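Local atomic coordinates of extracellular matrix-binding protein EbhA (Staphylococcus aureus, PDB entry 2DGJ), a protein that is a cell wall-associated adhesin that probably binds extracellular matrix, this piece being a rod-like run of helical FIVAR and GA repeats from a much longer protein. Residues Asn145-Asp150 with Asn198-Leu203; Asn157-Ala162 with Arg192-Leu197. One frame throughout, in Å; residues are numbered along the deposited sequence.

Contact 1: residues Asn145-Asp150 with Asn198-Leu203; sequences NQNYLD and NGAENL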
loop_
_atom_site.group_PDB
_atom_site.type_symbol
_atom_site.label_atom_id
_atom_site.label_comp_id
_atom_site.label_asym_id
_atom_site.label_seq_id
_atom_site.Cartn_x
_atom_site.Cartn_y
_atom_site.Cartn_z
ATOM N N ASN A 145 -10.817 16.991 -40.979
ATOM C CA ASN A 145 -11.364 15.810 -41.650
ATOM C C ASN A 145 -12.855 15.924 -41.955
ATOM O O ASN A 145 -13.620 16.486 -41.174
ATOM C CB ASN A 145 -11.088 14.556 -40.811
ATOM C CG ASN A 145 -11.471 13.281 -41.529
ATOM O OD1 ASN A 145 -12.645 12.912 -41.578
ATOM N ND2 ASN A 145 -10.482 12.609 -42.109
ATOM N N GLN A 146 -13.255 15.382 -43.101
ATOM C CA GLN A 146 -14.641 15.414 -43.553
ATOM C C GLN A 146 -15.625 14.830 -42.539
ATOM O O GLN A 146 -16.786 15.245 -42.486
ATOM C CB GLN A 146 -14.743 14.660 -44.881
ATOM C CG GLN A 146 -16.111 14.688 -45.573
ATOM C CD GLN A 146 -17.100 13.720 -44.964
ATOM O OE1 GLN A 146 -16.737 12.623 -44.540
ATOM N NE2 GLN A 146 -18.363 14.116 -44.934
ATOM N N ASN A 147 -15.163 13.884 -41.728
ATOM C CA ASN A 147 -16.035 13.263 -40.736
ATOM C C ASN A 147 -16.444 14.257 -39.657
ATOM O O ASN A 147 -17.509 14.129 -39.059
ATOM C CB ASN A 147 -15.362 12.055 -40.087
ATOM C CG ASN A 147 -16.319 11.261 -39.211
ATOM O OD1 ASN A 147 -17.283 10.676 -39.700
ATOM N ND2 ASN A 147 -16.065 11.254 -37.911
ATOM N N TYR A 148 -15.590 15.244 -39.401
ATOM C CA TYR A 148 -15.907 16.268 -38.415
ATOM C C TYR A 148 -16.668 17.378 -39.124
ATOM O O TYR A 148 -17.750 17.782 -38.695
ATOM C CB TYR A 148 -14.641 16.872 -37.803
ATOM C CG TYR A 148 -14.914 18.164 -37.068
ATOM C CD1 TYR A 148 -15.470 18.164 -35.788
ATOM C CD2 TYR A 148 -14.691 19.396 -37.686
ATOM C CE1 TYR A 148 -15.804 19.353 -35.146
ATOM C CE2 TYR A 148 -15.025 20.593 -37.052
ATOM C CZ TYR A 148 -15.584 20.563 -35.785
ATOM O OH TYR A 148 -15.941 21.737 -35.167
ATOM N N LEU A 149 -16.079 17.856 -40.218
ATOM C CA LEU A 149 -16.648 18.927 -41.024
ATOM C C LEU A 149 -18.105 18.715 -41.420
ATOM O O LEU A 149 -18.927 19.612 -41.250
ATOM C CB LEU A 149 -15.800 19.139 -42.279
ATOM C CG LEU A 149 -14.784 20.291 -42.281
ATOM C CD1 LEU A 149 -14.481 20.768 -40.871
ATOM C CD2 LEU A 149 -13.516 19.828 -42.974
ATOM N N ASP A 150 -18.430 17.535 -41.946
ATOM C CA ASP A 150 -19.805 17.257 -42.353
ATOM C C ASP A 150 -20.639 16.617 -41.251
ATOM O O ASP A 150 -21.696 16.047 -41.517
ATOM C CB ASP A 150 -19.842 16.365 -43.602
ATOM C CG ASP A 150 -19.450 17.113 -44.863
ATOM O OD1 ASP A 150 -19.550 18.356 -44.863
ATOM O OD2 ASP A 150 -19.058 16.465 -45.856
ATOM N N ASN A 198 -20.382 12.341 -37.229
ATOM C CA ASN A 198 -21.021 11.495 -38.235
ATOM C C ASN A 198 -20.961 12.012 -39.671
ATOM O O ASN A 198 -21.811 11.667 -40.499
ATOM C CB ASN A 198 -22.487 11.262 -37.835
ATOM C CG ASN A 198 -23.283 12.554 -37.754
ATOM O OD1 ASN A 198 -22.728 13.631 -37.528
ATOM N ND2 ASN A 198 -24.600 12.447 -37.922
ATOM N N GLY A 199 -19.957 12.829 -39.971
ATOM C CA GLY A 199 -19.830 13.351 -41.319
ATOM C C GLY A 199 -19.785 12.231 -42.340
ATOM O O GLY A 199 -20.352 12.343 -43.428
ATOM N N ALA A 200 -19.105 11.142 -41.991
ATOM C CA ALA A 200 -18.981 9.992 -42.878
ATOM C C ALA A 200 -20.356 9.434 -43.217
ATOM O O ALA A 200 -20.645 9.128 -44.377
ATOM C CB ALA A 200 -18.132 8.925 -42.217
ATOM N N GLU A 201 -21.202 9.297 -42.200
ATOM C CA GLU A 201 -22.549 8.774 -42.398
ATOM C C GLU A 201 -23.468 9.758 -43.114
ATOM O O GLU A 201 -24.294 9.355 -43.922
ATOM C CB GLU A 201 -23.174 8.371 -41.061
ATOM C CG GLU A 201 -22.532 7.149 -40.433
ATOM C CD GLU A 201 -21.477 7.494 -39.397
ATOM O OE1 GLU A 201 -20.712 8.462 -39.605
ATOM O OE2 GLU A 201 -21.405 6.784 -38.374
ATOM N N ASN A 202 -23.338 11.045 -42.815
ATOM C CA ASN A 202 -24.174 12.045 -43.478
ATOM C C ASN A 202 -23.907 12.076 -44.986
ATOM O O ASN A 202 -24.816 12.315 -45.782
ATOM C CB ASN A 202 -23.926 13.434 -42.888
ATOM C CG ASN A 202 -24.578 13.618 -41.535
ATOM O OD1 ASN A 202 -25.533 12.918 -41.192
ATOM N ND2 ASN A 202 -24.078 14.578 -40.764
ATOM N N LEU A 203 -22.656 11.840 -45.370
ATOM C CA LEU A 203 -22.273 11.847 -46.781
ATOM C C LEU A 203 -22.854 10.646 -47.518
ATOM O O LEU A 203 -23.308 10.766 -48.657
ATOM C CB LEU A 203 -20.748 11.848 -46.917
ATOM C CG LEU A 203 -20.216 11.768 -48.351
ATOM C CD1 LEU A 203 -20.726 12.956 -49.160
ATOM C CD2 LEU A 203 -18.693 11.737 -48.324
#

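Contact 2: residues Asn157-Ala162 with Arg192-Leu197; sequences NAYTQA and RAKAAL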
loop_
_atom_site.group_PDB
_atom_site.type_symbol
_atom_site.label_atom_id
_atom_site.label_comp_id
_atom_site.label_asym_id
_atom_site.label_seq_id
_atom_site.Cartn_x
_atom_site.Cartn_y
_atom_site.Cartn_z
ATOM N N ASN A 157 -20.017 20.935 -32.569
ATOM C CA ASN A 157 -19.918 21.850 -31.438
ATOM C C ASN A 157 -19.573 21.125 -30.147
ATOM O O ASN A 157 -18.809 21.634 -29.327
ATOM C CB ASN A 157 -21.234 22.618 -31.268
ATOM C CG ASN A 157 -21.377 23.759 -32.261
ATOM O OD1 ASN A 157 -20.663 23.819 -33.265
ATOM N ND2 ASN A 157 -22.312 24.669 -31.988
ATOM N N ALA A 158 -20.134 19.933 -29.971
ATOM C CA ALA A 158 -19.882 19.150 -28.770
ATOM C C ALA A 158 -18.415 18.751 -28.705
ATOM O O ALA A 158 -17.814 18.743 -27.634
ATOM C CB ALA A 158 -20.769 17.910 -28.757
ATOM N N TYR A 159 -17.842 18.428 -29.859
ATOM C CA TYR A 159 -16.444 18.028 -29.932
ATOM C C TYR A 159 -15.522 19.213 -29.651
ATOM O O TYR A 159 -14.595 19.111 -28.851
ATOM C CB TYR A 159 -16.129 17.447 -31.314
ATOM C CG TYR A 159 -14.675 17.049 -31.473
ATOM C CD1 TYR A 159 -14.146 15.985 -30.744
ATOM C CD2 TYR A 159 -13.825 17.754 -32.322
ATOM C CE1 TYR A 159 -12.802 15.636 -30.856
ATOM C CE2 TYR A 159 -12.484 17.414 -32.442
ATOM C CZ TYR A 159 -11.978 16.354 -31.705
ATOM O OH TYR A 159 -10.651 16.006 -31.821
ATOM N N THR A 160 -15.772 20.330 -30.325
ATOM C CA THR A 160 -14.960 21.526 -30.139
ATOM C C THR A 160 -14.973 21.950 -28.673
ATOM O O THR A 160 -13.964 22.401 -28.137
ATOM C CB THR A 160 -15.486 22.693 -31.001
ATOM O OG1 THR A 160 -15.212 22.425 -32.384
ATOM C CG2 THR A 160 -14.822 24.011 -30.587
ATOM N N GLN A 161 -16.125 21.801 -28.034
ATOM C CA GLN A 161 -16.279 22.173 -26.636
ATOM C C GLN A 161 -15.432 21.247 -25.769
ATOM O O GLN A 161 -14.618 21.707 -24.960
ATOM C CB GLN A 161 -17.752 22.073 -26.238
ATOM C CG GLN A 161 -18.096 22.775 -24.927
ATOM C CD GLN A 161 -19.593 22.781 -24.650
ATOM O OE1 GLN A 161 -20.049 23.385 -23.683
ATOM N NE2 GLN A 161 -20.364 22.108 -25.503
ATOM N N ALA A 162 -15.625 19.943 -25.952
ATOM C CA ALA A 162 -14.887 18.940 -25.192
ATOM C C ALA A 162 -13.384 19.200 -25.209
ATOM O O ALA A 162 -12.750 19.256 -24.160
ATOM C CB ALA A 162 -15.172 17.556 -25.746
ATOM N N ARG A 192 -16.391 10.437 -26.224
ATOM C CA ARG A 192 -17.753 10.282 -26.721
ATOM C C ARG A 192 -18.157 11.305 -27.786
ATOM O O ARG A 192 -18.886 10.977 -28.727
ATOM C CB ARG A 192 -18.733 10.300 -25.541
ATOM C CG ARG A 192 -18.600 9.029 -24.709
ATOM C CD ARG A 192 -19.511 8.953 -23.492
ATOM N NE ARG A 192 -19.415 7.623 -22.890
ATOM C CZ ARG A 192 -19.895 7.288 -21.695
ATOM N NH1 ARG A 192 -20.505 8.192 -20.939
ATOM N NH2 ARG A 192 -19.752 6.043 -21.249
ATOM N N ALA A 193 -17.674 12.535 -27.650
ATOM C CA ALA A 193 -17.996 13.574 -28.623
ATOM C C ALA A 193 -17.342 13.262 -29.963
ATOM O O ALA A 193 -17.947 13.440 -31.015
ATOM C CB ALA A 193 -17.523 14.927 -28.125
ATOM N N LYS A 194 -16.101 12.794 -29.914
ATOM C CA LYS A 194 -15.349 12.465 -31.118
ATOM C C LYS A 194 -15.923 11.243 -31.824
ATOM O O LYS A 194 -16.006 11.207 -33.054
ATOM C CB LYS A 194 -13.882 12.209 -30.763
ATOM C CG LYS A 194 -12.997 11.852 -31.950
ATOM C CD LYS A 194 -11.639 11.356 -31.476
ATOM C CE LYS A 194 -10.792 10.871 -32.634
ATOM N NZ LYS A 194 -9.588 10.149 -32.140
ATOM N N ALA A 195 -16.318 10.244 -31.041
ATOM C CA ALA A 195 -16.886 9.022 -31.595
ATOM C C ALA A 195 -18.279 9.294 -32.134
ATOM O O ALA A 195 -18.874 8.439 -32.791
ATOM C CB ALA A 195 -16.947 7.941 -30.529
ATOM N N ALA A 196 -18.798 10.487 -31.849
ATOM C CA ALA A 196 -20.127 10.876 -32.295
ATOM C C ALA A 196 -20.112 11.521 -33.685
ATOM O O ALA A 196 -21.111 11.452 -34.406
ATOM C CB ALA A 196 -20.757 11.825 -31.274
ATOM N N LEU A 197 -18.995 12.154 -34.052
ATOM C CA LEU A 197 -18.879 12.795 -35.366
ATOM C C LEU A 197 -19.439 11.857 -36.425
ATOM O O LEU A 197 -19.014 10.715 -36.519
ATOM C CB LEU A 197 -17.416 13.126 -35.683
ATOM C CG LEU A 197 -16.805 14.434 -35.160
ATOM C CD1 LEU A 197 -17.861 15.308 -34.489
ATOM C CD2 LEU A 197 -15.688 14.101 -34.193
#

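Contact 1: residues Asn145-Asp150 with Asn198-Leu203
N147 and G199 bring the backbones together, their CA atoms 3.8 Å apart, where the short helix 146-149 meets the first turn of helix 199-215. The amide of G199 donates to N147 O at 2.9 Å, and the G199 CA lies 3.3 Å from D150 O in a CH···O contact. G199, having no side chain, lets its CA lie directly against the carbonyl end of helix 146-149. Residues 145-150 fall in a FIVAR domain and 198-203 largely in a GA module, sequence families that follow each other along the rod of three-helix bundles. Side chains complete the junction in both directions. N147, its CG anti to the backbone N (chi1 -171°), extends OD1 to the A200 amide at 3.0 Å. Q146 bends at chi2 and spends its NE2 twice, on G199 O at 3.1 Å and on D150 OD2 at 2.6 Å; OD2 also takes the V238 amide. Q146 NE2 reaches G199 O from above the carbonyl plane (74° out of it), on the face opposite the L203 amide. N202 returns the grip: ND2 meets D150 O at 2.9 Å, nearly straight (173°) and in the carbonyl plane, while also donating to D152 OD1.

Contact 2: residues Asn157-Ala162 with Arg192-Leu197
Y159 and A193 meet where two helical parts of a three-helix bundle come together, helix 153-170 against the 192-197 segment that continues from helix 180-194, both in the second FIVAR domain of this chain. Their CA atoms are 4.9 Å apart, a close approach that the small residues of the interface permit.

The aliphatic part of the contact centres on the A193 methyl. Its CB points at helix 153-170 and rests 3.7 Å from Y159 CA, with A158 O also near it. The methyls of A158 and A162, one helical turn apart, come up to the same carbon, A162 CB at 4.3 Å and A158 CB slightly farther. Around A193 CB the meeting groups are thus methyls and the CA and CB of Y159, which allows the backbones to come so near.

The aromatic part belongs to Y159, which is buried and gives the contact its largest share of surface. Its CG is anti to the backbone N (chi1 178°), and the ring reaches past A193 to lie alongside K194, the two side chains pointing the same way. T142 and L143 of helix 139-144 also pack on Y159. K194 CB meets the ring obliquely, 3.6 Å from Y159 CE1, while the extended lysine chain, which also packs on T142, carries NZ onward to a salt bridge with D138.

L197 approaches Y159 differently. The two side chains cross at about a right angle, and one leucine methyl, CD2, sits over a ring face, offset toward the rim, 4.1 Å from Y159 CG.

Overall arrangement
Followed from the N terminus, the chain runs through the first FIVAR and GA repeats and helix 139-144 before reaching helix 146-149, then turns into helix 153-170, returns along helix 180-194 and goes on into helix 199-215. Contact 2 closes the inner loop, joining 157-162 to 192-197 within the FIVAR domain; contact 1 closes the outer one, joining 145-150 to 198-203, so contact 2 is nested inside it. Their centres are 12 Å apart and they touch directly: Y148 packs on Y159 and L197, and Y148 OH lies 3.0 Å from T160 OG1, a probable hydrogen bond. L197 and N198 are consecutive, and both contacts also touch the second subunit.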